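Long-range contact in transcriptional regulator (GntR family) (Enterococcus faecalis, PDB 3DDV), which probably represses or activates transcription in response to a small effector molecule bound by its UTRA domain: residues B[8-22]-B[30-42]. Numbering follows the deposited sequence.
Sequences SRTVSYFVAKPSSSE and PEDSILRMERIRF
Y13 and L35 pack diagonally on one face of the antiparallel strand pair 8-16 and 34-42. With CG anti to the backbone N (chi1 -171°), the Y13 ring projects from the sheet face and its end leans toward L35, whose CD1 sits over one ring face, a CH-pi contact 4.2 Å from the centroid. M37 instead brings SD to the ring edge, in plane, 5.1 Å from the centroid: a Met-aromatic contact. A branched aliphatic methyl suits the pi face, and sulfur the C-H edge. Helix 65-70 packs on the same face, touching Y13 and M37.

Strand 8-16 is outermost within this chain in a six-stranded antiparallel sheet; its neighbour 34-43 bonds in turn to 46-56. Paired backbone bonds join R9 with I40, F14 with R36 and A16 with I34. Between the first two pairs lies a classic beta bulge: V11 N and S12 N both bond weakly to E38 O, and E38 N bonds S12 O. V11 turns CG2 toward I40 CG1, 3.7 Å away, and S12 OG makes a weak bond to E38 OE1. Past the strand ends, K17 NZ meets exposed E31 OE1 on its syn side, a 2.8 Å salt bridge.

S19 and E22 form a capping box starting helix 20-26: E22 N bonds S19 OG, and S19 N bonds E22 OE1. E22 OE2 lies over one face of the R36 guanidinium, 3.4 Å from NH2, where no N-H points at it. The buried carboxylate thus ties helix start to sheet; its charge is probably balanced largely by attraction to R36, with R131 more distant, while directed bonds come from S54 OG and S19 N.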
loop_
_atom_site.group_PDB
_atom_site.type_symbol
_atom_site.label_atom_id
_atom_site.label_comp_id
_atom_site.label_asym_id
_atom_site.label_seq_id
_atom_site.Cartn_x
_atom_site.Cartn_y
_atom_site.Cartn_z
ATOM N N SER B 8 -4.348 38.418 5.881
ATOM C CA SER B 8 -4.957 37.748 4.741
ATOM C C SER B 8 -5.460 38.804 3.780
ATOM O O SER B 8 -5.842 39.871 4.192
ATOM C CB SER B 8 -6.120 36.859 5.220
ATOM O OG SER B 8 -7.055 36.535 4.182
ATOM N N ARG B 9 -5.497 38.482 2.499
ATOM C CA ARG B 9 -5.871 39.430 1.455
ATOM C C ARG B 9 -6.893 38.793 0.484
ATOM O O ARG B 9 -6.590 37.799 -0.194
ATOM C CB ARG B 9 -4.582 39.832 0.716
ATOM C CG ARG B 9 -4.737 40.882 -0.380
ATOM C CD ARG B 9 -3.692 40.733 -1.492
ATOM N NE ARG B 9 -4.323 41.010 -2.787
ATOM C CZ ARG B 9 -3.852 40.650 -3.982
ATOM N NH1 ARG B 9 -2.709 39.983 -4.106
ATOM N NH2 ARG B 9 -4.536 40.963 -5.080
ATOM N N THR B 10 -8.095 39.352 0.404
ATOM C CA THR B 10 -9.056 38.892 -0.595
ATOM C C THR B 10 -8.694 39.394 -1.979
ATOM O O THR B 10 -8.871 40.532 -2.270
ATOM C CB THR B 10 -10.475 39.353 -0.298
ATOM O OG1 THR B 10 -10.785 39.116 1.068
ATOM C CG2 THR B 10 -11.436 38.575 -1.110
ATOM N N VAL B 11 -8.198 38.518 -2.823
ATOM C CA VAL B 11 -7.928 38.795 -4.230
ATOM C C VAL B 11 -9.171 38.950 -5.141
ATOM O O VAL B 11 -9.136 39.688 -6.115
ATOM C CB VAL B 11 -7.109 37.632 -4.787
ATOM C CG1 VAL B 11 -7.077 37.628 -6.340
ATOM C CG2 VAL B 11 -5.738 37.656 -4.161
ATOM N N SER B 12 -10.230 38.184 -4.904
ATOM C CA SER B 12 -11.492 38.436 -5.593
ATOM C C SER B 12 -12.697 37.914 -4.815
ATOM O O SER B 12 -12.563 37.130 -3.885
ATOM C CB SER B 12 -11.485 37.859 -6.996
ATOM O OG SER B 12 -11.400 36.481 -6.906
ATOM N N TYR B 13 -13.876 38.363 -5.215
ATOM C CA TYR B 13 -15.048 38.134 -4.421
ATOM C C TYR B 13 -16.268 38.524 -5.239
ATOM O O TYR B 13 -16.496 39.679 -5.504
ATOM C CB TYR B 13 -14.952 38.983 -3.151
ATOM C CG TYR B 13 -15.989 38.708 -2.108
ATOM C CD1 TYR B 13 -15.790 37.744 -1.149
ATOM C CD2 TYR B 13 -17.149 39.416 -2.065
ATOM C CE1 TYR B 13 -16.734 37.492 -0.175
ATOM C CE2 TYR B 13 -18.099 39.186 -1.086
ATOM C CZ TYR B 13 -17.882 38.214 -0.145
ATOM O OH TYR B 13 -18.821 37.986 0.831
ATOM N N PHE B 14 -17.039 37.537 -5.656
ATOM C CA PHE B 14 -18.203 37.778 -6.475
ATOM C C PHE B 14 -19.086 36.553 -6.635
ATOM O O PHE B 14 -18.654 35.403 -6.447
ATOM C CB PHE B 14 -17.782 38.277 -7.846
ATOM C CG PHE B 14 -16.961 37.309 -8.629
ATOM C CD1 PHE B 14 -15.619 37.519 -8.804
ATOM C CD2 PHE B 14 -17.550 36.209 -9.249
ATOM C CE1 PHE B 14 -14.862 36.641 -9.551
ATOM C CE2 PHE B 14 -16.796 35.323 -10.003
ATOM C CZ PHE B 14 -15.457 35.543 -10.168
ATOM N N VAL B 15 -20.309 36.824 -7.047
ATOM C CA VAL B 15 -21.314 35.818 -7.217
ATOM C C VAL B 15 -21.315 35.295 -8.648
ATOM O O VAL B 15 -21.192 36.040 -9.610
ATOM C CB VAL B 15 -22.663 36.425 -6.866
ATOM C CG1 VAL B 15 -23.769 35.504 -7.169
ATOM C CG2 VAL B 15 -22.672 36.798 -5.412
ATOM N N ALA B 16 -21.456 33.994 -8.794
ATOM C CA ALA B 16 -21.400 33.363 -10.103
ATOM C C ALA B 16 -22.352 32.207 -10.115
ATOM O O ALA B 16 -22.783 31.739 -9.068
ATOM C CB ALA B 16 -20.025 32.869 -10.387
ATOM N N LYS B 17 -22.719 31.768 -11.303
ATOM C CA LYS B 17 -23.476 30.550 -11.404
ATOM C C LYS B 17 -22.393 29.484 -11.376
ATOM O O LYS B 17 -21.283 29.713 -11.798
ATOM C CB LYS B 17 -24.410 30.564 -12.640
ATOM C CG LYS B 17 -25.298 31.829 -12.615
ATOM C CD LYS B 17 -26.732 31.671 -13.028
ATOM C CE LYS B 17 -26.838 31.457 -14.598
ATOM N NZ LYS B 17 -28.044 32.088 -15.309
ATOM N N PRO B 18 -22.685 28.337 -10.811
ATOM C CA PRO B 18 -21.607 27.428 -10.534
ATOM C C PRO B 18 -21.084 26.729 -11.768
ATOM O O PRO B 18 -21.838 26.483 -12.683
ATOM C CB PRO B 18 -22.272 26.397 -9.613
ATOM C CG PRO B 18 -23.709 26.410 -10.051
ATOM C CD PRO B 18 -23.995 27.812 -10.412
ATOM N N SER B 19 -19.806 26.379 -11.751
ATOM C CA SER B 19 -19.215 25.465 -12.731
ATOM C C SER B 19 -19.675 23.994 -12.488
ATOM O O SER B 19 -20.316 23.679 -11.473
ATOM C CB SER B 19 -17.705 25.542 -12.577
ATOM O OG SER B 19 -17.296 24.849 -11.401
ATOM N N SER B 20 -19.314 23.081 -13.379
ATOM C CA SER B 20 -19.655 21.671 -13.157
ATOM C C SER B 20 -19.147 21.099 -11.834
ATOM O O SER B 20 -19.888 20.443 -11.076
ATOM C CB SER B 20 -19.083 20.823 -14.288
ATOM O OG SER B 20 -19.353 21.472 -15.519
ATOM N N SER B 21 -17.866 21.295 -11.563
ATOM C CA SER B 21 -17.329 20.697 -10.365
ATOM C C SER B 21 -18.016 21.375 -9.172
ATOM O O SER B 21 -18.288 20.734 -8.156
ATOM C CB SER B 21 -15.804 20.768 -10.321
ATOM O OG SER B 21 -15.377 21.965 -9.796
ATOM N N GLU B 22 -18.359 22.652 -9.318
ATOM C CA GLU B 22 -19.008 23.316 -8.223
ATOM C C GLU B 22 -20.416 22.751 -8.043
ATOM O O GLU B 22 -20.873 22.585 -6.932
ATOM C CB GLU B 22 -18.989 24.837 -8.416
ATOM C CG GLU B 22 -17.594 25.423 -8.226
ATOM C CD GLU B 22 -17.500 26.918 -8.517
ATOM O OE1 GLU B 22 -18.334 27.441 -9.270
ATOM O OE2 GLU B 22 -16.580 27.571 -7.991
ATOM N N PRO B 30 -27.480 24.051 -12.150
ATOM C CA PRO B 30 -26.930 25.224 -12.777
ATOM C C PRO B 30 -27.920 26.254 -12.303
ATOM O O PRO B 30 -29.038 25.864 -11.883
ATOM C CB PRO B 30 -27.103 24.932 -14.266
ATOM C CG PRO B 30 -28.347 24.057 -14.323
ATOM C CD PRO B 30 -28.147 23.164 -13.119
ATOM N N GLU B 31 -27.580 27.522 -12.319
ATOM C CA GLU B 31 -28.570 28.521 -11.872
ATOM C C GLU B 31 -28.705 28.722 -10.376
ATOM O O GLU B 31 -29.264 29.722 -9.991
ATOM C CB GLU B 31 -29.995 28.275 -12.456
ATOM C CG GLU B 31 -30.061 27.985 -13.979
ATOM C CD GLU B 31 -29.445 29.115 -14.793
ATOM O OE1 GLU B 31 -29.993 30.237 -14.667
ATOM O OE2 GLU B 31 -28.409 28.894 -15.498
ATOM N N ASP B 32 -28.230 27.810 -9.531
ATOM C CA ASP B 32 -28.041 28.176 -8.110
ATOM C C ASP B 32 -26.742 28.971 -7.958
ATOM O O ASP B 32 -25.657 28.434 -8.094
ATOM C CB ASP B 32 -27.981 26.975 -7.160
ATOM C CG ASP B 32 -29.227 26.110 -7.206
ATOM O OD1 ASP B 32 -30.331 26.649 -7.434
ATOM O OD2 ASP B 32 -29.085 24.870 -6.988
ATOM N N SER B 33 -26.848 30.248 -7.649
ATOM C CA SER B 33 -25.667 31.052 -7.436
ATOM C C SER B 33 -24.841 30.547 -6.290
ATOM O O SER B 33 -25.365 30.014 -5.309
ATOM C CB SER B 33 -26.080 32.467 -7.126
ATOM O OG SER B 33 -26.778 32.969 -8.240
ATOM N N ILE B 34 -23.539 30.770 -6.426
ATOM C CA ILE B 34 -22.543 30.528 -5.398
ATOM C C ILE B 34 -21.772 31.836 -5.206
ATOM O O ILE B 34 -21.762 32.701 -6.072
ATOM C CB ILE B 34 -21.562 29.454 -5.829
ATOM C CG1 ILE B 34 -20.852 29.882 -7.134
ATOM C CG2 ILE B 34 -22.287 28.119 -6.001
ATOM C CD1 ILE B 34 -19.334 29.586 -7.230
ATOM N N LEU B 35 -21.165 31.989 -4.042
ATOM C CA LEU B 35 -20.244 33.075 -3.767
ATOM C C LEU B 35 -18.873 32.506 -3.995
ATOM O O LEU B 35 -18.551 31.454 -3.483
ATOM C CB LEU B 35 -20.358 33.532 -2.319
ATOM C CG LEU B 35 -19.441 34.697 -1.960
ATOM C CD1 LEU B 35 -19.852 35.937 -2.808
ATOM C CD2 LEU B 35 -19.485 35.006 -0.462
ATOM N N ARG B 36 -18.063 33.180 -4.780
ATOM C CA ARG B 36 -16.775 32.641 -5.076
ATOM C C ARG B 36 -15.789 33.632 -4.630
ATOM O O ARG B 36 -15.895 34.806 -4.987
ATOM C CB ARG B 36 -16.624 32.485 -6.551
ATOM C CG ARG B 36 -15.569 31.486 -6.886
ATOM C CD ARG B 36 -14.637 31.964 -7.949
ATOM N NE ARG B 36 -14.110 30.802 -8.588
ATOM C CZ ARG B 36 -14.792 30.058 -9.452
ATOM N NH1 ARG B 36 -16.056 30.402 -9.840
ATOM N NH2 ARG B 36 -14.188 28.963 -9.960
ATOM N N MET B 37 -14.863 33.193 -3.805
ATOM C CA MET B 37 -13.865 34.093 -3.228
ATOM C C MET B 37 -12.488 33.460 -3.227
ATOM O O MET B 37 -12.334 32.235 -3.097
ATOM C CB MET B 37 -14.277 34.590 -1.849
ATOM C CG MET B 37 -14.240 33.627 -0.688
ATOM S SD MET B 37 -14.318 34.529 0.895
ATOM C CE MET B 37 -12.620 35.104 1.066
ATOM N N GLU B 38 -11.505 34.305 -3.498
ATOM C CA GLU B 38 -10.114 33.902 -3.651
ATOM C C GLU B 38 -9.326 34.699 -2.666
ATOM O O GLU B 38 -9.584 35.893 -2.513
ATOM C CB GLU B 38 -9.609 34.270 -5.020
ATOM C CG GLU B 38 -10.076 33.335 -6.059
ATOM C CD GLU B 38 -9.741 33.763 -7.450
ATOM O OE1 GLU B 38 -9.042 34.783 -7.655
ATOM O OE2 GLU B 38 -10.213 33.057 -8.339
ATOM N N ARG B 39 -8.331 34.080 -2.057
ATOM C CA ARG B 39 -7.717 34.667 -0.892
ATOM C C ARG B 39 -6.274 34.170 -0.725
ATOM O O ARG B 39 -6.014 32.998 -0.908
ATOM C CB ARG B 39 -8.595 34.247 0.275
ATOM C CG ARG B 39 -8.246 34.778 1.609
ATOM C CD ARG B 39 -8.237 33.651 2.695
ATOM N NE ARG B 39 -9.577 33.141 3.030
ATOM C CZ ARG B 39 -10.441 33.745 3.856
ATOM N NH1 ARG B 39 -10.146 34.902 4.454
ATOM N NH2 ARG B 39 -11.626 33.174 4.074
ATOM N N ILE B 40 -5.348 35.084 -0.439
ATOM C CA ILE B 40 -3.957 34.756 -0.035
ATOM C C ILE B 40 -3.781 35.005 1.476
ATOM O O ILE B 40 -4.234 36.007 1.984
ATOM C CB ILE B 40 -2.925 35.611 -0.813
ATOM C CG1 ILE B 40 -3.245 35.600 -2.311
ATOM C CG2 ILE B 40 -1.547 35.092 -0.580
ATOM C CD1 ILE B 40 -2.341 36.422 -3.150
ATOM N N ARG B 41 -3.152 34.067 2.176
ATOM C CA ARG B 41 -2.765 34.228 3.599
ATOM C C ARG B 41 -1.254 34.239 3.726
ATOM O O ARG B 41 -0.536 33.578 2.973
ATOM C CB ARG B 41 -3.333 33.111 4.488
ATOM C CG ARG B 41 -4.857 32.947 4.302
ATOM C CD ARG B 41 -5.539 31.902 5.243
ATOM N NE ARG B 41 -5.900 32.560 6.503
ATOM C CZ ARG B 41 -7.107 33.039 6.848
ATOM N NH1 ARG B 41 -8.194 32.895 6.075
ATOM N NH2 ARG B 41 -7.218 33.660 8.013
ATOM N N PHE B 42 -0.805 35.001 4.714
ATOM C CA PHE B 42 0.609 35.325 4.942
ATOM C C PHE B 42 0.980 34.906 6.346
ATOM O O PHE B 42 0.155 34.984 7.223
ATOM C CB PHE B 42 0.814 36.854 4.820
ATOM C CG PHE B 42 0.435 37.413 3.468
ATOM C CD1 PHE B 42 1.366 37.475 2.439
ATOM C CD2 PHE B 42 -0.861 37.832 3.219
ATOM C CE1 PHE B 42 1.023 37.964 1.192
ATOM C CE2 PHE B 42 -1.213 38.325 1.975
ATOM C CZ PHE B 42 -0.265 38.386 0.954
#